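PDB 4FZL: bacteriocin from Pseudomonas syringae pv. tomato, which probably kills competing bacteria as a colicin M-like, calcium-binding bacteriocin that degrades lipid II, the precursor of the peptidoglycan cell wall. Local coordinates for residues L112-Q117 against W162-N167; V119-D124 against I168-V173; M132-S137 against L146-A151; G174-N179 against W184-E189. All coordinates share one frame; numbering follows the deposited sequence.

After the N-terminal helices, the chain lays down 112-117 and 119-124. It then forms helix 129-135. Contact 3 is the first to close, when strand 142-153 returns under that helix. Contact 1 closes at the end of helix 159-165 (162-167), and contact 2 on the following strand (168-173). Contacts 1 and 2 therefore cross, and contact 3 sits within both their loops. Contact 4 follows in series as the hairpin of strands 167-178 and 184-197. Contact 1 ties the segment around F114 to the calcium end of helix 159-165. Contacts 2 and 3 lay a loop and a helix on the antiparallel part of a mixed sheet. Contacts 2, 3 and 4 all touch one another, and contact 1 touches contact 2.

Contact 1 of 4, residues L112-Q117 against W162-N167; sequences LTFPIQ and WLTLGN. With CA (calcium ion), chain C.
L165 packs against F114 at the C-terminal end of helix 159-165, in the part of the colicin M family fold where that helix leads into strand 167-178. The contact is small, buried and wholly apolar. The L165 side chain can be followed outward. Its CB points toward 112-117 but stands back from the ring. CG comes within 4.2 Å of F114 CE2. The branch CD1 goes furthest in, 3.9 Å from F114 CE2, and also touches V119. The other branch, CD2, reaches only F114 CD2, at 4.2 Å. The leucine lies at a slant to the ring. F114 turns its ring away from the backbone N (chi1 -160°) and toward the helix. T164 CG2 adds a looser touch at 4.4 Å from F114 CE2. I226 of strand 224-227 packs on F114, T164 and L165 alike. The backbone of L165 serves a different purpose from its side chain. The helix ends here, and G166 follows with positive phi. L165, N167 and D195 bind the calcium ion. D195 uses both carboxylate oxygens, and two of the waters in this region are also ligands. The calcium lies 2.2 Å from L165 O and 2.4 Å from N167 O.

Contact 2 of 4, residues V119-D124 against I168-V173; sequences VGLNVD and ITLRLV. With EDO (1,2-ethanediol), chain H; EDO (1,2-ethanediol), chain F; EDO (1,2-ethanediol), chain E.
L170 meets L121 and V123 with one methyl branch each, and these two apolar touches carry the contact. L170 and L121 reach toward each other tip to tip, with L121 CD1 4.1 Å from L170 CD2. V123 instead runs alongside L170, pointing the other way, and V123 CG2 lies 3.8 Å from L170 CD1. This methyl stands beside the valine's backbone N, opposite the carbonyl carbon, and there faces the leucine.

The polar interactions lie to the outside. R171 is extended from CG to NE and carries its guanidinium away from 119-124. R171 NE forms a salt bridge with D147 OD1. R171 NH2 gives an almost straight bond (175°) to O2 of one ethanediol, and R171 NH1 a more bent one (153°) to O1 of another. Both oxygens lie near the guanidinium edge. V173 CG1 sits above one face, near its margin. N122 OD1 takes a bond from a third ethanediol. These diols probably come from the crystallisation liquor.

The loop runs from helix 116-119 to helix 129-135. It covers strand 167-178, which is flanked in the sheet by strands 142-153 and 184-197. L121 also touches Y152 of the first, and V123 touches I190 of the second.

Contact 3 of 4, residues M132-S137 against L146-A151; sequences MNVIQS and LDVNFA. With EDO (1,2-ethanediol), chain G.
V134 and I135 of helix 129-135 divide the two methyls of L146 between them. V134 crosses L146 at a slant, and V134 CG1 presses on L146 CD1 at 3.5 Å. I135 comes in at an angle to the other branch, with I135 CG1 4.0 Å from L146 CD2. The trans chi1 of L146 (177°) raises the fork of the leucine from the strand toward the helix. V148, two residues on, lies alongside V134 and points the opposite way. V148 CG1 is 3.8 Å from V134 CG1, but V148 has two conformers, so this touch may be partial.

The helix ends just beyond. V134 O is gripped by S137 N and S137 OG, the latter at 2.7 Å. R139 NH2 is a further donor to it. The hydroxyl comes from 17° out of the carbonyl plane. On the strand, D147 N binds O2 of an ethanediol at 2.9 Å.

Further in, I135 and M132 pack on W184, while L146 continues onto L172 and F186. The arrangement is that of a short helix laid on one face of the antiparallel strands of the sheet, a helix-on-sheet layer of alpha+beta type within the colicin M family region.

Contact 4 of 4, residues G174-N179 against W184-E189; sequences GTIDKN and WTFSGE
S187 O is gripped by the backbone T175 N at 3.0 Å and by a water at the same distance. G174 CA adds a C-H contact to it. That water also bonds T175 OG1, so it bridges the two strands on the face of T175 and S187. The strands are neighbours in a beta hairpin made of strands 167-178 and 184-197, antiparallel at 162°. T175 with S187 and D177 with T185 are the hydrogen-bonded pairs, each with two reciprocal backbone bonds. The D177-T185 bonds are the shorter, at 2.8 Å from D177 N to T185 O. G174 with G188, I176 with F186 and K178 with W184 are the non-hydrogen-bonded pairs. The side chains of I176, F186, K178 and W184 start out on the face where helix 129-135 lies.

At F186 a chi1 of 169° sends the ring along its own strand toward the two glycines, which have no side chain to oppose it. I176 CG1 comes to the edge of this ring, 3.8 Å from F186 CD1. The W184 ring instead leads away from 174-179, its CG standing between the backbone N and the carbonyl carbon (chi1 55°). The indole meets M132 and I135, while CB stays behind against I176 CG2.

T175, D177, T185 and S187 occupy the opposite face. T185 OG1 bonds S237 OG. D177 binds magnesium in another structure of this protein, but none is present here. Close to the glycine pair, F186 CE1 lies 3.7 Å from G174 CA.

Contact 1 of 4, residues L112-Q117 against W162-N167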
# COMPACT_ATOMS: atom_id res chain seq x y z
N LEU A 112 8.69 5.02 3.67
CA LEU A 112 7.53 5.38 2.83
C LEU A 112 6.41 5.50 3.89
O LEU A 112 6.44 4.84 4.97
CB LEU A 112 7.31 4.18 1.80
CG LEU A 112 6.18 3.83 0.92
CD1 LEU A 112 6.04 4.95 -0.06
CD2 LEU A 112 6.41 2.59 0.08
N THR A 113 5.41 6.32 3.61
CA THR A 113 4.23 6.49 4.47
C THR A 113 3.03 5.87 3.87
O THR A 113 2.78 6.08 2.68
CB THR A 113 4.00 7.96 4.79
OG1 THR A 113 5.18 8.47 5.42
CG2 THR A 113 2.76 8.15 5.66
N PHE A 114 2.28 5.08 4.64
CA PHE A 114 1.03 4.49 4.25
C PHE A 114 -0.00 4.94 5.28
O PHE A 114 -0.16 4.32 6.28
CB PHE A 114 1.09 2.95 4.20
CG PHE A 114 0.00 2.30 3.36
CD1 PHE A 114 -1.12 2.94 2.92
CD2 PHE A 114 0.10 0.99 3.05
CE1 PHE A 114 -2.06 2.32 2.15
CE2 PHE A 114 -0.87 0.32 2.34
CZ PHE A 114 -1.97 1.00 1.89
N PRO A 115 -0.62 6.11 5.07
CA PRO A 115 -1.53 6.62 6.11
C PRO A 115 -2.56 5.56 6.54
O PRO A 115 -3.15 4.89 5.66
CB PRO A 115 -2.18 7.84 5.45
CG PRO A 115 -1.11 8.26 4.45
CD PRO A 115 -0.53 7.01 3.90
N ILE A 116 -2.81 5.44 7.84
CA ILE A 116 -3.67 4.31 8.27
C ILE A 116 -5.05 4.31 7.58
O ILE A 116 -5.61 3.25 7.32
CB ILE A 116 -3.73 4.27 9.84
CG1 ILE A 116 -4.20 2.92 10.36
CG2 ILE A 116 -4.63 5.40 10.40
CD1 ILE A 116 -4.00 2.68 11.85
N GLN A 117 -5.57 5.51 7.37
CA GLN A 117 -6.86 5.61 6.75
C GLN A 117 -6.92 5.15 5.25
O GLN A 117 -7.95 4.84 4.72
CB GLN A 117 -7.41 7.03 6.95
CG GLN A 117 -6.69 8.06 6.13
CD GLN A 117 -5.52 8.74 6.83
OE1 GLN A 117 -4.96 8.22 7.78
NE2 GLN A 117 -5.17 9.94 6.35
N TRP A 162 -2.85 -5.98 1.44
CA TRP A 162 -2.11 -7.16 1.81
C TRP A 162 -0.88 -7.37 0.93
O TRP A 162 0.13 -7.87 1.39
CB TRP A 162 -3.02 -8.39 1.81
CG TRP A 162 -2.33 -9.64 2.20
CD1 TRP A 162 -2.00 -10.10 3.47
CD2 TRP A 162 -1.82 -10.65 1.27
NE1 TRP A 162 -1.28 -11.30 3.38
CE2 TRP A 162 -1.17 -11.68 2.07
CE3 TRP A 162 -1.83 -10.77 -0.12
CZ2 TRP A 162 -0.54 -12.78 1.49
CZ3 TRP A 162 -1.24 -11.88 -0.69
CH2 TRP A 162 -0.61 -12.87 0.09
N LEU A 163 -0.97 -7.10 -0.35
CA LEU A 163 0.16 -7.29 -1.25
C LEU A 163 1.34 -6.46 -0.82
O LEU A 163 2.51 -6.88 -0.97
CB LEU A 163 -0.24 -6.92 -2.67
CG LEU A 163 -1.16 -7.86 -3.41
CD1 LEU A 163 -1.72 -7.36 -4.73
CD2 LEU A 163 -0.55 -9.28 -3.50
N THR A 164 1.05 -5.31 -0.21
CA THR A 164 2.08 -4.38 0.21
C THR A 164 2.55 -4.69 1.65
O THR A 164 3.75 -4.66 1.91
CB THR A 164 1.52 -2.95 0.17
OG1 THR A 164 1.14 -2.63 -1.20
CG2 THR A 164 2.52 -1.98 0.74
N LEU A 165 1.61 -4.97 2.55
CA LEU A 165 1.87 -5.08 4.01
C LEU A 165 1.93 -6.50 4.59
O LEU A 165 2.53 -6.74 5.64
CB LEU A 165 0.73 -4.37 4.75
CG LEU A 165 0.71 -2.84 4.53
CD1 LEU A 165 -0.50 -2.24 5.22
CD2 LEU A 165 2.04 -2.18 4.97
N GLY A 166 1.21 -7.44 3.96
CA GLY A 166 1.09 -8.75 4.55
C GLY A 166 0.35 -8.69 5.90
O GLY A 166 -0.77 -8.13 6.00
N ASN A 167 0.95 -9.26 6.95
CA ASN A 167 0.45 -9.04 8.29
C ASN A 167 1.06 -7.78 8.86
O ASN A 167 2.13 -7.42 8.48
CB ASN A 167 0.81 -10.21 9.21
CG ASN A 167 0.21 -11.51 8.73
OD1 ASN A 167 -0.94 -11.55 8.22
ND2 ASN A 167 0.96 -12.59 8.86
CA CA C . 4.10 -7.04 7.20
O HOH W 1 3.92 -9.43 6.56
O HOH W 2 5.14 -7.05 5.47

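Contact 2 of 4, residues V119-D124 against I168-V173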
# COMPACT_ATOMS: atom_id res chain seq x y z
N VAL A 119 -5.33 2.35 4.23
CA VAL A 119 -5.08 0.93 4.15
C VAL A 119 -6.36 0.15 3.82
O VAL A 119 -6.31 -0.85 3.11
CB VAL A 119 -4.46 0.46 5.47
CG1 VAL A 119 -4.33 -1.09 5.50
CG2 VAL A 119 -3.10 1.16 5.68
N GLY A 120 -7.49 0.63 4.32
CA GLY A 120 -8.77 -0.09 4.11
C GLY A 120 -9.19 -1.03 5.22
O GLY A 120 -9.91 -2.02 4.97
N LEU A 121 -8.63 -0.81 6.39
CA LEU A 121 -8.92 -1.64 7.53
C LEU A 121 -10.45 -1.52 7.83
O LEU A 121 -11.03 -0.40 7.85
CB LEU A 121 -8.11 -1.21 8.74
CG LEU A 121 -6.62 -1.48 8.60
CD1 LEU A 121 -5.91 -0.83 9.74
CD2 LEU A 121 -6.28 -2.94 8.40
N ASN A 122 -11.00 -2.62 8.27
CA ASN A 122 -12.37 -2.67 8.78
C ASN A 122 -12.39 -3.70 9.93
O ASN A 122 -12.92 -4.79 9.82
CB ASN A 122 -13.34 -2.93 7.61
CG ASN A 122 -14.78 -2.82 8.03
OD1 ASN A 122 -15.15 -2.10 8.99
ND2 ASN A 122 -15.64 -3.46 7.23
N VAL A 123 -11.76 -3.32 11.04
CA VAL A 123 -11.43 -4.28 12.06
C VAL A 123 -12.69 -4.59 12.91
O VAL A 123 -13.29 -3.72 13.44
CB VAL A 123 -10.30 -3.79 12.96
CG1 VAL A 123 -9.92 -4.77 14.11
CG2 VAL A 123 -9.05 -3.48 12.11
N ASP A 124 -13.03 -5.88 13.01
CA ASP A 124 -14.14 -6.34 13.82
C ASP A 124 -13.51 -6.90 15.10
O ASP A 124 -13.10 -8.05 15.14
CB ASP A 124 -14.91 -7.42 13.04
CG ASP A 124 -16.00 -8.10 13.87
OD1 ASP A 124 -16.48 -9.21 13.46
OD2 ASP A 124 -16.42 -7.51 14.91
N ILE A 168 0.31 -7.11 9.71
CA ILE A 168 0.82 -5.98 10.44
C ILE A 168 0.43 -6.17 11.89
O ILE A 168 -0.28 -7.10 12.24
CB ILE A 168 0.24 -4.68 9.86
CG1 ILE A 168 -1.28 -4.55 9.95
CG2 ILE A 168 0.70 -4.41 8.44
CD1 ILE A 168 -1.85 -3.23 9.50
N THR A 169 0.87 -5.27 12.72
CA THR A 169 0.48 -5.28 14.14
C THR A 169 -0.30 -3.98 14.34
O THR A 169 0.14 -2.89 13.99
CB THR A 169 1.68 -5.41 15.02
OG1 THR A 169 2.52 -6.55 14.69
CG2 THR A 169 1.29 -5.44 16.55
N LEU A 170 -1.44 -4.17 14.97
CA LEU A 170 -2.31 -3.09 15.36
C LEU A 170 -2.31 -2.90 16.86
O LEU A 170 -1.96 -3.83 17.65
CB LEU A 170 -3.73 -3.34 14.89
CG LEU A 170 -3.88 -3.42 13.37
CD1 LEU A 170 -5.34 -3.68 12.95
CD2 LEU A 170 -3.44 -2.14 12.71
N ARG A 171 -2.63 -1.66 17.25
CA ARG A 171 -2.82 -1.32 18.65
C ARG A 171 -4.22 -0.81 18.89
O ARG A 171 -4.68 0.04 18.15
CB ARG A 171 -1.83 -0.23 19.05
CG ARG A 171 -1.96 0.31 20.46
CD ARG A 171 -0.91 1.35 20.65
NE ARG A 171 -0.96 1.96 21.96
CZ ARG A 171 -0.36 3.11 22.25
NH1 ARG A 171 0.18 3.85 21.27
NH2 ARG A 171 -0.44 3.60 23.49
N LEU A 172 -4.91 -1.35 19.89
CA LEU A 172 -6.23 -0.90 20.31
C LEU A 172 -6.06 -0.23 21.64
O LEU A 172 -5.62 -0.87 22.62
CB LEU A 172 -7.20 -2.08 20.44
CG LEU A 172 -8.66 -1.71 20.75
CD1 LEU A 172 -9.38 -0.86 19.68
CD2 LEU A 172 -9.42 -3.03 21.06
N VAL A 173 -6.41 1.06 21.71
CA VAL A 173 -6.14 1.83 22.91
C VAL A 173 -7.37 2.71 23.20
O VAL A 173 -7.91 3.40 22.31
CB VAL A 173 -4.83 2.66 22.78
CG1 VAL A 173 -4.80 3.49 21.49
CG2 VAL A 173 -4.66 3.56 23.98
C1 EDO H . -17.05 -4.60 12.73
O1 EDO H . -17.18 -5.15 11.40
C2 EDO H . -16.41 -3.24 12.55
O2 EDO H . -16.70 -2.95 11.15
C1 EDO F . 2.02 6.57 22.10
O1 EDO F . 3.25 7.38 21.88
C2 EDO F . 2.05 6.19 23.56
O2 EDO F . 0.84 6.19 24.33
C1 EDO E . 1.09 2.36 17.49
O1 EDO E . 0.86 3.43 18.42
C2 EDO E . 2.51 2.31 17.06
O2 EDO E . 2.91 3.48 16.39

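Contact 3 of 4, residues M132-S137 against L146-A151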
# COMPACT_ATOMS: atom_id res chain seq x y z
N MET A 132 -10.66 -9.72 22.83
CA MET A 132 -11.90 -9.91 23.60
C MET A 132 -11.62 -10.52 24.99
O MET A 132 -12.30 -10.15 25.95
CB MET A 132 -12.91 -10.73 22.82
CG MET A 132 -13.47 -9.92 21.67
SD MET A 132 -14.50 -8.52 22.19
CE MET A 132 -15.97 -9.36 22.80
N ASN A 133 -10.63 -11.42 25.09
CA ASN A 133 -10.17 -11.98 26.37
C ASN A 133 -9.72 -10.87 27.34
O ASN A 133 -9.95 -10.94 28.54
CB ASN A 133 -8.94 -12.91 26.19
CG ASN A 133 -9.31 -14.34 25.88
OD1 ASN A 133 -10.50 -14.64 25.63
ND2 ASN A 133 -8.31 -15.23 25.87
N VAL A 134 -9.02 -9.85 26.81
CA VAL A 134 -8.50 -8.76 27.67
C VAL A 134 -9.61 -7.81 28.09
O VAL A 134 -9.67 -7.39 29.26
CB VAL A 134 -7.38 -7.98 26.98
CG1 VAL A 134 -6.89 -6.80 27.82
CG2 VAL A 134 -6.24 -8.93 26.70
N ILE A 135 -10.43 -7.46 27.11
CA ILE A 135 -11.75 -6.73 27.31
C ILE A 135 -12.52 -7.31 28.48
O ILE A 135 -12.95 -6.59 29.42
CB ILE A 135 -12.59 -6.47 26.08
CG1 ILE A 135 -11.78 -5.57 25.13
CG2 ILE A 135 -13.81 -5.67 26.43
CD1 ILE A 135 -12.45 -5.39 23.81
N GLN A 136 -12.68 -8.61 28.44
CA GLN A 136 -13.51 -9.32 29.41
C GLN A 136 -12.68 -9.96 30.54
O GLN A 136 -13.10 -10.93 31.15
CB GLN A 136 -14.37 -10.32 28.64
CG GLN A 136 -15.07 -9.63 27.48
CD GLN A 136 -16.06 -10.49 26.73
OE1 GLN A 136 -17.17 -10.03 26.40
NE2 GLN A 136 -15.68 -11.74 26.44
N SER A 137 -11.53 -9.37 30.84
CA SER A 137 -10.77 -9.71 32.04
C SER A 137 -11.25 -8.89 33.26
O SER A 137 -12.18 -8.05 33.13
CB SER A 137 -9.25 -9.56 31.79
OG SER A 137 -8.84 -8.21 31.70
N LEU A 146 -7.70 0.22 28.38
CA LEU A 146 -7.28 -0.95 27.54
C LEU A 146 -6.17 -0.44 26.61
O LEU A 146 -6.32 0.59 25.97
CB LEU A 146 -8.43 -1.38 26.65
CG LEU A 146 -8.15 -2.52 25.66
CD1 LEU A 146 -8.18 -3.77 26.50
CD2 LEU A 146 -9.17 -2.63 24.58
N ASP A 147 -5.10 -1.20 26.45
CA ASP A 147 -4.05 -0.82 25.52
C ASP A 147 -3.36 -2.10 25.15
O ASP A 147 -2.43 -2.50 25.85
CB ASP A 147 -3.15 0.25 26.16
CG ASP A 147 -2.28 1.03 25.18
OD1 ASP A 147 -2.26 0.62 23.98
OD2 ASP A 147 -1.63 2.09 25.56
N VAL A 148 -3.75 -2.73 24.06
CA VAL A 148 -3.16 -3.98 23.69
C VAL A 148 -2.87 -4.02 22.21
O VAL A 148 -3.43 -3.26 21.42
CB VAL A 148 -4.10 -5.13 24.08
CG1 VAL A 148 -4.33 -5.11 25.59
CG2 VAL A 148 -5.41 -5.02 23.30
N ASN A 149 -1.98 -4.92 21.82
CA ASN A 149 -1.58 -5.03 20.43
C ASN A 149 -1.91 -6.43 19.91
O ASN A 149 -2.05 -7.39 20.68
CB ASN A 149 -0.09 -4.85 20.33
CG ASN A 149 0.43 -3.65 21.07
OD1 ASN A 149 1.40 -3.80 21.99
ND2 ASN A 149 -0.15 -2.54 20.84
N PHE A 150 -2.16 -6.48 18.61
CA PHE A 150 -2.54 -7.74 17.95
C PHE A 150 -2.10 -7.81 16.48
O PHE A 150 -2.11 -6.77 15.79
CB PHE A 150 -4.04 -8.05 18.09
CG PHE A 150 -4.93 -7.02 17.49
CD1 PHE A 150 -5.52 -7.16 16.23
CD2 PHE A 150 -5.20 -5.88 18.21
CE1 PHE A 150 -6.37 -6.17 15.74
CE2 PHE A 150 -6.02 -4.89 17.72
CZ PHE A 150 -6.60 -5.02 16.47
N ALA A 151 -1.75 -9.02 16.03
CA ALA A 151 -1.44 -9.23 14.63
C ALA A 151 -2.69 -9.19 13.83
O ALA A 151 -3.75 -9.65 14.29
CB ALA A 151 -0.73 -10.58 14.42
C1 EDO G . -2.69 -2.72 29.87
O1 EDO G . -2.57 -1.29 29.67
C2 EDO G . -3.40 -3.50 28.79
O2 EDO G . -4.72 -3.07 28.61

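Contact 4 of 4, residues G174-N179 against W184-E189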
# COMPACT_ATOMS: atom_id res chain seq x y z
N GLY A 174 -7.82 2.65 24.45
CA GLY A 174 -8.95 3.42 24.89
C GLY A 174 -9.43 3.01 26.25
O GLY A 174 -8.67 2.50 27.09
N THR A 175 -10.71 3.30 26.48
CA THR A 175 -11.32 3.07 27.78
C THR A 175 -12.57 2.21 27.60
O THR A 175 -13.29 2.25 26.55
CB THR A 175 -11.62 4.44 28.49
OG1 THR A 175 -12.53 5.21 27.72
CG2 THR A 175 -10.32 5.28 28.74
N ILE A 176 -12.84 1.44 28.64
CA ILE A 176 -13.99 0.58 28.72
C ILE A 176 -14.85 1.07 29.86
O ILE A 176 -14.34 1.32 30.94
CB ILE A 176 -13.56 -0.84 29.03
CG1 ILE A 176 -12.72 -1.39 27.89
CG2 ILE A 176 -14.76 -1.73 29.35
CD1 ILE A 176 -11.97 -2.61 28.28
N ASP A 177 -16.15 1.23 29.59
CA ASP A 177 -17.14 1.62 30.58
C ASP A 177 -17.97 0.36 30.75
O ASP A 177 -18.50 -0.16 29.77
CB ASP A 177 -18.08 2.76 30.09
CG ASP A 177 -19.10 3.14 31.16
OD1 ASP A 177 -18.75 3.16 32.36
OD2 ASP A 177 -20.27 3.39 30.82
N LYS A 178 -18.08 -0.11 31.99
CA LYS A 178 -18.84 -1.32 32.27
C LYS A 178 -19.85 -1.08 33.41
O LYS A 178 -19.55 -0.34 34.34
CB LYS A 178 -17.89 -2.45 32.67
CG LYS A 178 -18.59 -3.79 32.83
CD LYS A 178 -17.66 -4.91 33.25
CE LYS A 178 -16.60 -4.43 34.21
NZ LYS A 178 -15.87 -5.52 34.94
N ASN A 179 -21.01 -1.74 33.27
CA ASN A 179 -22.12 -1.87 34.26
C ASN A 179 -21.86 -2.77 35.47
O ASN A 179 -20.96 -3.60 35.46
CB ASN A 179 -23.31 -2.57 33.57
CG ASN A 179 -24.36 -1.62 33.10
OD1 ASN A 179 -24.30 -0.42 33.36
ND2 ASN A 179 -25.35 -2.17 32.41
N TRP A 184 -20.81 -3.70 28.61
CA TRP A 184 -19.68 -2.75 28.46
C TRP A 184 -19.62 -2.12 27.10
O TRP A 184 -20.10 -2.70 26.11
CB TRP A 184 -18.34 -3.42 28.74
CG TRP A 184 -18.12 -4.65 27.87
CD1 TRP A 184 -18.41 -5.98 28.19
CD2 TRP A 184 -17.58 -4.70 26.49
NE1 TRP A 184 -18.09 -6.82 27.15
CE2 TRP A 184 -17.58 -6.12 26.10
CE3 TRP A 184 -17.11 -3.76 25.57
CZ2 TRP A 184 -17.14 -6.55 24.85
CZ3 TRP A 184 -16.67 -4.20 24.31
CH2 TRP A 184 -16.67 -5.56 23.96
N THR A 185 -19.06 -0.91 27.08
CA THR A 185 -18.70 -0.21 25.85
C THR A 185 -17.22 0.17 25.87
O THR A 185 -16.64 0.57 26.93
CB THR A 185 -19.54 1.05 25.64
OG1 THR A 185 -20.91 0.66 25.62
CG2 THR A 185 -19.21 1.73 24.28
N PHE A 186 -16.59 -0.02 24.72
CA PHE A 186 -15.21 0.39 24.52
C PHE A 186 -15.25 1.56 23.56
O PHE A 186 -15.96 1.50 22.56
CB PHE A 186 -14.37 -0.74 23.92
CG PHE A 186 -13.02 -0.28 23.46
CD1 PHE A 186 -11.93 -0.23 24.35
CD2 PHE A 186 -12.88 0.25 22.19
CE1 PHE A 186 -10.69 0.31 23.95
CE2 PHE A 186 -11.61 0.79 21.79
CZ PHE A 186 -10.55 0.78 22.64
N SER A 187 -14.56 2.64 23.89
CA SER A 187 -14.34 3.75 22.96
C SER A 187 -12.86 4.03 22.91
O SER A 187 -12.18 4.12 23.94
CB SER A 187 -15.09 5.04 23.36
OG SER A 187 -14.48 5.70 24.48
N GLY A 188 -12.33 4.13 21.71
CA GLY A 188 -10.96 4.39 21.56
C GLY A 188 -10.52 4.45 20.17
O GLY A 188 -11.27 4.94 19.35
N GLU A 189 -9.32 3.95 19.90
CA GLU A 189 -8.68 4.11 18.57
C GLU A 189 -7.86 2.86 18.24
O GLU A 189 -7.34 2.19 19.14
CB GLU A 189 -7.67 5.29 18.62
CG GLU A 189 -8.23 6.68 18.79
CD GLU A 189 -7.12 7.73 18.86
OE1 GLU A 189 -6.03 7.43 19.40
OE2 GLU A 189 -7.34 8.85 18.33
O HOH W 3 -11.47 6.60 25.53